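Local coordinates for protein purine phosphoribosyltransferase (Pyrococcus horikoshii, PDB 1VDM) that probably transfers phosphoribosyl groups to or from purine bases, as a glycosyltransferase of the type I phosphoribosyltransferase family, at residues G[115-124]-G[129-140]. Numbering follows the deposited sequence.
Sequences KIACLAMKPW and PDYYVFRTEKWI
M121 and Y132 meet face-on across 115-124 and 129-140: CG of M121 sits over the centre of the Y132 ring, 3.5 Å from its centroid, a CH-pi contact, while SD approaches the same ring obliquely. M121 reaches it because CG lies between its backbone N and carbonyl carbon (chi1 76°) and the chain bends again further out, carrying CE alongside R135. Flexible and apolar, methionine can fold its chain over the ring; a serine in place of Y132 would probably take away the aromatic face under CG and SD, leaving M121 less firmly fixed. P129, compact and rigid, packs its ring carbons against M121 CB and C118 SG, and small A120 lets F134 come close, CB to CB 3.4 Å.

Backbone hydrogen bonds run alongside. C118 N donates to Y131 O at 2.9 Å, and M121 N to F134 O at 2.8 Å. Where 115-124 turns a corner at L119, L119 O accepts from V133 N and F134 N, the former from above the carbonyl plane.

One side chain bonds to backbone: D130 OD1 accepts from I116 N at 2.7 Å, a bent bond on the anti side, 22° out of the carboxylate plane.

Among the charged groups, long K122 extends to a water 3.0 Å from its NZ, which in turn donates to E137 O; D94 forms a salt bridge with the same ammonium and also accepts from W124 NE1.

A single bridge at A117/Y131 thus gives way to a short parallel pairing of 120-121 with 134-135, the latter outermost within this chain; the second subunit bonds to the backbone of Y132 and R135. Two amides gripping L119 O fix the corner between them, while apolar packing and K122's polar ties hold the flanks.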
loop_
_atom_site.group_PDB
_atom_site.type_symbol
_atom_site.label_atom_id
_atom_site.label_comp_id
_atom_site.label_asym_id
_atom_site.label_seq_id
_atom_site.Cartn_x
_atom_site.Cartn_y
_atom_site.Cartn_z
ATOM N N LYS G 115 38.016 -18.728 -18.939
ATOM C CA LYS G 115 36.939 -19.016 -19.873
ATOM C C LYS G 115 36.367 -17.675 -20.308
ATOM O O LYS G 115 36.519 -16.676 -19.612
ATOM C CB LYS G 115 35.852 -19.845 -19.195
ATOM C CG LYS G 115 35.542 -21.156 -19.895
ATOM C CD LYS G 115 36.706 -22.132 -19.792
ATOM C CE LYS G 115 36.374 -23.452 -20.469
ATOM N NZ LYS G 115 37.557 -24.350 -20.466
ATOM N N ILE G 116 35.706 -17.650 -21.456
ATOM C CA ILE G 116 35.150 -16.405 -21.971
ATOM C C ILE G 116 33.701 -16.553 -22.387
ATOM O O ILE G 116 33.355 -17.444 -23.174
ATOM C CB ILE G 116 35.973 -15.904 -23.173
ATOM C CG1 ILE G 116 37.374 -15.517 -22.695
ATOM C CG2 ILE G 116 35.259 -14.737 -23.854
ATOM C CD1 ILE G 116 38.351 -15.274 -23.807
ATOM N N ALA G 117 32.860 -15.667 -21.855
ATOM C CA ALA G 117 31.435 -15.691 -22.152
ATOM C C ALA G 117 30.975 -14.373 -22.760
ATOM O O ALA G 117 31.331 -13.295 -22.280
ATOM C CB ALA G 117 30.647 -15.986 -20.882
ATOM N N CYS G 118 30.176 -14.476 -23.816
ATOM C CA CYS G 118 29.654 -13.311 -24.520
ATOM C C CYS G 118 28.224 -13.552 -24.947
ATOM O O CYS G 118 27.793 -14.694 -25.097
ATOM C CB CYS G 118 30.479 -13.020 -25.781
ATOM S SG CYS G 118 32.138 -12.409 -25.495
ATOM N N LEU G 119 27.486 -12.473 -25.152
ATOM C CA LEU G 119 26.117 -12.603 -25.605
ATOM C C LEU G 119 26.143 -13.037 -27.068
ATOM O O LEU G 119 25.371 -13.904 -27.484
ATOM C CB LEU G 119 25.393 -11.269 -25.483
ATOM C CG LEU G 119 25.191 -10.745 -24.065
ATOM C CD1 LEU G 119 24.635 -9.318 -24.112
ATOM C CD2 LEU G 119 24.238 -11.689 -23.326
ATOM N N ALA G 120 27.045 -12.431 -27.842
ATOM C CA ALA G 120 27.170 -12.728 -29.263
ATOM C C ALA G 120 28.599 -12.619 -29.766
ATOM O O ALA G 120 29.478 -12.086 -29.088
ATOM C CB ALA G 120 26.278 -11.791 -30.067
ATOM N N MET G 121 28.824 -13.139 -30.965
ATOM C CA MET G 121 30.139 -13.082 -31.588
ATOM C C MET G 121 29.976 -12.918 -33.086
ATOM O O MET G 121 28.945 -13.278 -33.658
ATOM C CB MET G 121 30.945 -14.359 -31.321
ATOM C CG MET G 121 30.516 -15.558 -32.157
ATOM S SD MET G 121 31.872 -16.313 -33.115
ATOM C CE MET G 121 30.988 -16.784 -34.597
ATOM N N LYS G 122 31.002 -12.362 -33.716
ATOM C CA LYS G 122 30.995 -12.171 -35.156
ATOM C C LYS G 122 32.030 -13.128 -35.754
ATOM O O LYS G 122 33.137 -13.268 -35.229
ATOM C CB LYS G 122 31.282 -10.705 -35.475
ATOM C CG LYS G 122 30.093 -9.818 -35.113
ATOM C CD LYS G 122 30.429 -8.349 -35.118
ATOM C CE LYS G 122 29.169 -7.510 -35.009
ATOM N NZ LYS G 122 29.462 -6.058 -35.114
ATOM N N PRO G 123 31.665 -13.815 -36.851
ATOM C CA PRO G 123 32.470 -14.796 -37.592
ATOM C C PRO G 123 33.983 -14.592 -37.695
ATOM O O PRO G 123 34.753 -15.548 -37.593
ATOM C CB PRO G 123 31.804 -14.815 -38.965
ATOM C CG PRO G 123 30.373 -14.587 -38.638
ATOM C CD PRO G 123 30.444 -13.476 -37.608
ATOM N N TRP G 124 34.411 -13.355 -37.885
ATOM C CA TRP G 124 35.825 -13.070 -38.055
ATOM C C TRP G 124 36.663 -12.848 -36.814
ATOM O O TRP G 124 37.892 -12.846 -36.896
ATOM C CB TRP G 124 35.983 -11.842 -38.943
ATOM C CG TRP G 124 35.139 -10.702 -38.506
ATOM C CD1 TRP G 124 35.378 -9.862 -37.463
ATOM C CD2 TRP G 124 33.889 -10.293 -39.078
ATOM N NE1 TRP G 124 34.356 -8.951 -37.346
ATOM C CE2 TRP G 124 33.427 -9.193 -38.326
ATOM C CE3 TRP G 124 33.114 -10.751 -40.154
ATOM C CZ2 TRP G 124 32.222 -8.540 -38.614
ATOM C CZ3 TRP G 124 31.916 -10.103 -40.441
ATOM C CH2 TRP G 124 31.482 -9.008 -39.671
ATOM N N PRO G 129 34.371 -16.900 -28.321
ATOM C CA PRO G 129 33.988 -17.082 -26.916
ATOM C C PRO G 129 33.789 -18.561 -26.591
ATOM O O PRO G 129 33.341 -19.336 -27.437
ATOM C CB PRO G 129 32.684 -16.284 -26.809
ATOM C CG PRO G 129 32.830 -15.238 -27.891
ATOM C CD PRO G 129 33.390 -16.054 -29.020
ATOM N N ASP G 130 34.134 -18.961 -25.375
ATOM C CA ASP G 130 33.943 -20.353 -25.002
ATOM C C ASP G 130 32.449 -20.612 -24.896
ATOM O O ASP G 130 31.991 -21.733 -25.114
ATOM C CB ASP G 130 34.655 -20.656 -23.690
ATOM C CG ASP G 130 36.145 -20.434 -23.797
ATOM O OD1 ASP G 130 36.617 -19.341 -23.416
ATOM O OD2 ASP G 130 36.843 -21.347 -24.292
ATOM N N TYR G 131 31.699 -19.552 -24.590
ATOM C CA TYR G 131 30.243 -19.617 -24.485
ATOM C C TYR G 131 29.613 -18.343 -25.051
ATOM O O TYR G 131 29.979 -17.243 -24.647
ATOM C CB TYR G 131 29.795 -19.758 -23.023
ATOM C CG TYR G 131 30.470 -20.853 -22.237
ATOM C CD1 TYR G 131 31.573 -20.581 -21.437
ATOM C CD2 TYR G 131 30.004 -22.164 -22.293
ATOM C CE1 TYR G 131 32.200 -21.587 -20.708
ATOM C CE2 TYR G 131 30.619 -23.174 -21.574
ATOM C CZ TYR G 131 31.717 -22.879 -20.784
ATOM O OH TYR G 131 32.329 -23.879 -20.072
ATOM N N TYR G 132 28.667 -18.486 -25.972
ATOM C CA TYR G 132 27.983 -17.331 -26.550
ATOM C C TYR G 132 26.628 -17.769 -27.091
ATOM O O TYR G 132 26.388 -18.961 -27.253
ATOM C CB TYR G 132 28.842 -16.668 -27.652
ATOM C CG TYR G 132 28.958 -17.422 -28.965
ATOM C CD1 TYR G 132 27.922 -17.398 -29.901
ATOM C CD2 TYR G 132 30.106 -18.157 -29.271
ATOM C CE1 TYR G 132 28.024 -18.087 -31.109
ATOM C CE2 TYR G 132 30.221 -18.850 -30.475
ATOM C CZ TYR G 132 29.176 -18.814 -31.388
ATOM O OH TYR G 132 29.271 -19.521 -32.567
ATOM N N VAL G 133 25.742 -16.814 -27.367
ATOM C CA VAL G 133 24.404 -17.139 -27.855
ATOM C C VAL G 133 24.078 -16.684 -29.275
ATOM O O VAL G 133 23.480 -17.432 -30.054
ATOM C CB VAL G 133 23.329 -16.544 -26.913
ATOM C CG1 VAL G 133 21.932 -16.841 -27.446
ATOM C CG2 VAL G 133 23.503 -17.105 -25.520
ATOM N N PHE G 134 24.457 -15.457 -29.613
ATOM C CA PHE G 134 24.154 -14.933 -30.938
ATOM C C PHE G 134 25.338 -14.830 -31.896
ATOM O O PHE G 134 26.448 -14.447 -31.518
ATOM C CB PHE G 134 23.462 -13.573 -30.812
ATOM C CG PHE G 134 22.224 -13.601 -29.960
ATOM C CD1 PHE G 134 22.198 -12.953 -28.725
ATOM C CD2 PHE G 134 21.083 -14.273 -30.390
ATOM C CE1 PHE G 134 21.049 -12.977 -27.933
ATOM C CE2 PHE G 134 19.924 -14.303 -29.604
ATOM C CZ PHE G 134 19.909 -13.655 -28.375
ATOM N N ARG G 135 25.064 -15.182 -33.148
ATOM C CA ARG G 135 26.063 -15.078 -34.186
ATOM C C ARG G 135 25.511 -14.260 -35.336
ATOM O O ARG G 135 24.425 -14.506 -35.843
ATOM C CB ARG G 135 26.402 -16.491 -34.665
ATOM C CG ARG G 135 27.477 -16.494 -35.753
ATOM C CD ARG G 135 27.497 -17.811 -36.538
ATOM N NE ARG G 135 28.873 -18.279 -36.728
ATOM C CZ ARG G 135 29.332 -18.351 -37.991
ATOM N NH1 ARG G 135 28.552 -18.000 -39.000
ATOM N NH2 ARG G 135 30.574 -18.783 -38.220
ATOM N N THR G 136 26.261 -13.221 -35.681
ATOM C CA THR G 136 25.816 -12.296 -36.721
ATOM C C THR G 136 26.978 -11.507 -37.313
ATOM O O THR G 136 28.051 -11.423 -36.717
ATOM C CB THR G 136 24.776 -11.274 -36.163
ATOM O OG1 THR G 136 24.263 -10.472 -37.235
ATOM C CG2 THR G 136 25.427 -10.356 -35.130
ATOM N N GLU G 137 26.756 -10.932 -38.490
ATOM C CA GLU G 137 27.781 -10.121 -39.138
ATOM C C GLU G 137 27.366 -8.651 -39.078
ATOM O O GLU G 137 28.179 -7.751 -39.301
ATOM C CB GLU G 137 27.970 -10.560 -40.591
ATOM C CG GLU G 137 28.559 -11.965 -40.746
ATOM C CD GLU G 137 28.769 -12.366 -42.209
ATOM O OE1 GLU G 137 29.241 -13.503 -42.457
ATOM O OE2 GLU G 137 28.461 -11.547 -43.108
ATOM N N LYS G 138 26.096 -8.417 -38.757
ATOM C CA LYS G 138 25.564 -7.067 -38.664
ATOM C C LYS G 138 26.017 -6.364 -37.396
ATOM O O LYS G 138 26.609 -6.979 -36.502
ATOM C CB LYS G 138 24.040 -7.094 -38.682
ATOM C CG LYS G 138 23.428 -7.663 -39.942
ATOM C CD LYS G 138 21.934 -7.409 -39.945
ATOM C CE LYS G 138 21.263 -8.027 -41.149
ATOM N NZ LYS G 138 19.787 -7.837 -41.086
ATOM N N TRP G 139 25.756 -5.061 -37.329
ATOM C CA TRP G 139 26.099 -4.307 -36.134
ATOM C C TRP G 139 24.940 -4.528 -35.158
ATOM O O TRP G 139 23.760 -4.444 -35.539
ATOM C CB TRP G 139 26.266 -2.819 -36.443
ATOM C CG TRP G 139 26.487 -1.981 -35.211
ATOM C CD1 TRP G 139 25.532 -1.336 -34.477
ATOM C CD2 TRP G 139 27.734 -1.736 -34.548
ATOM N NE1 TRP G 139 26.107 -0.704 -33.397
ATOM C CE2 TRP G 139 27.456 -0.932 -33.417
ATOM C CE3 TRP G 139 29.060 -2.117 -34.796
ATOM C CZ2 TRP G 139 28.454 -0.501 -32.539
ATOM C CZ3 TRP G 139 30.054 -1.688 -33.920
ATOM C CH2 TRP G 139 29.743 -0.887 -32.805
ATOM N N ILE G 140 25.278 -4.838 -33.909
ATOM C CA ILE G 140 24.260 -5.092 -32.898
ATOM C C ILE G 140 23.982 -3.904 -31.983
ATOM O O ILE G 140 24.893 -3.367 -31.346
ATOM C CB ILE G 140 24.643 -6.279 -31.985
ATOM C CG1 ILE G 140 25.064 -7.478 -32.824
ATOM C CG2 ILE G 140 23.445 -6.670 -31.115
ATOM C CD1 ILE G 140 25.649 -8.588 -32.005
HETATM O O HOH W 1 29.301 -5.313 -38.053
#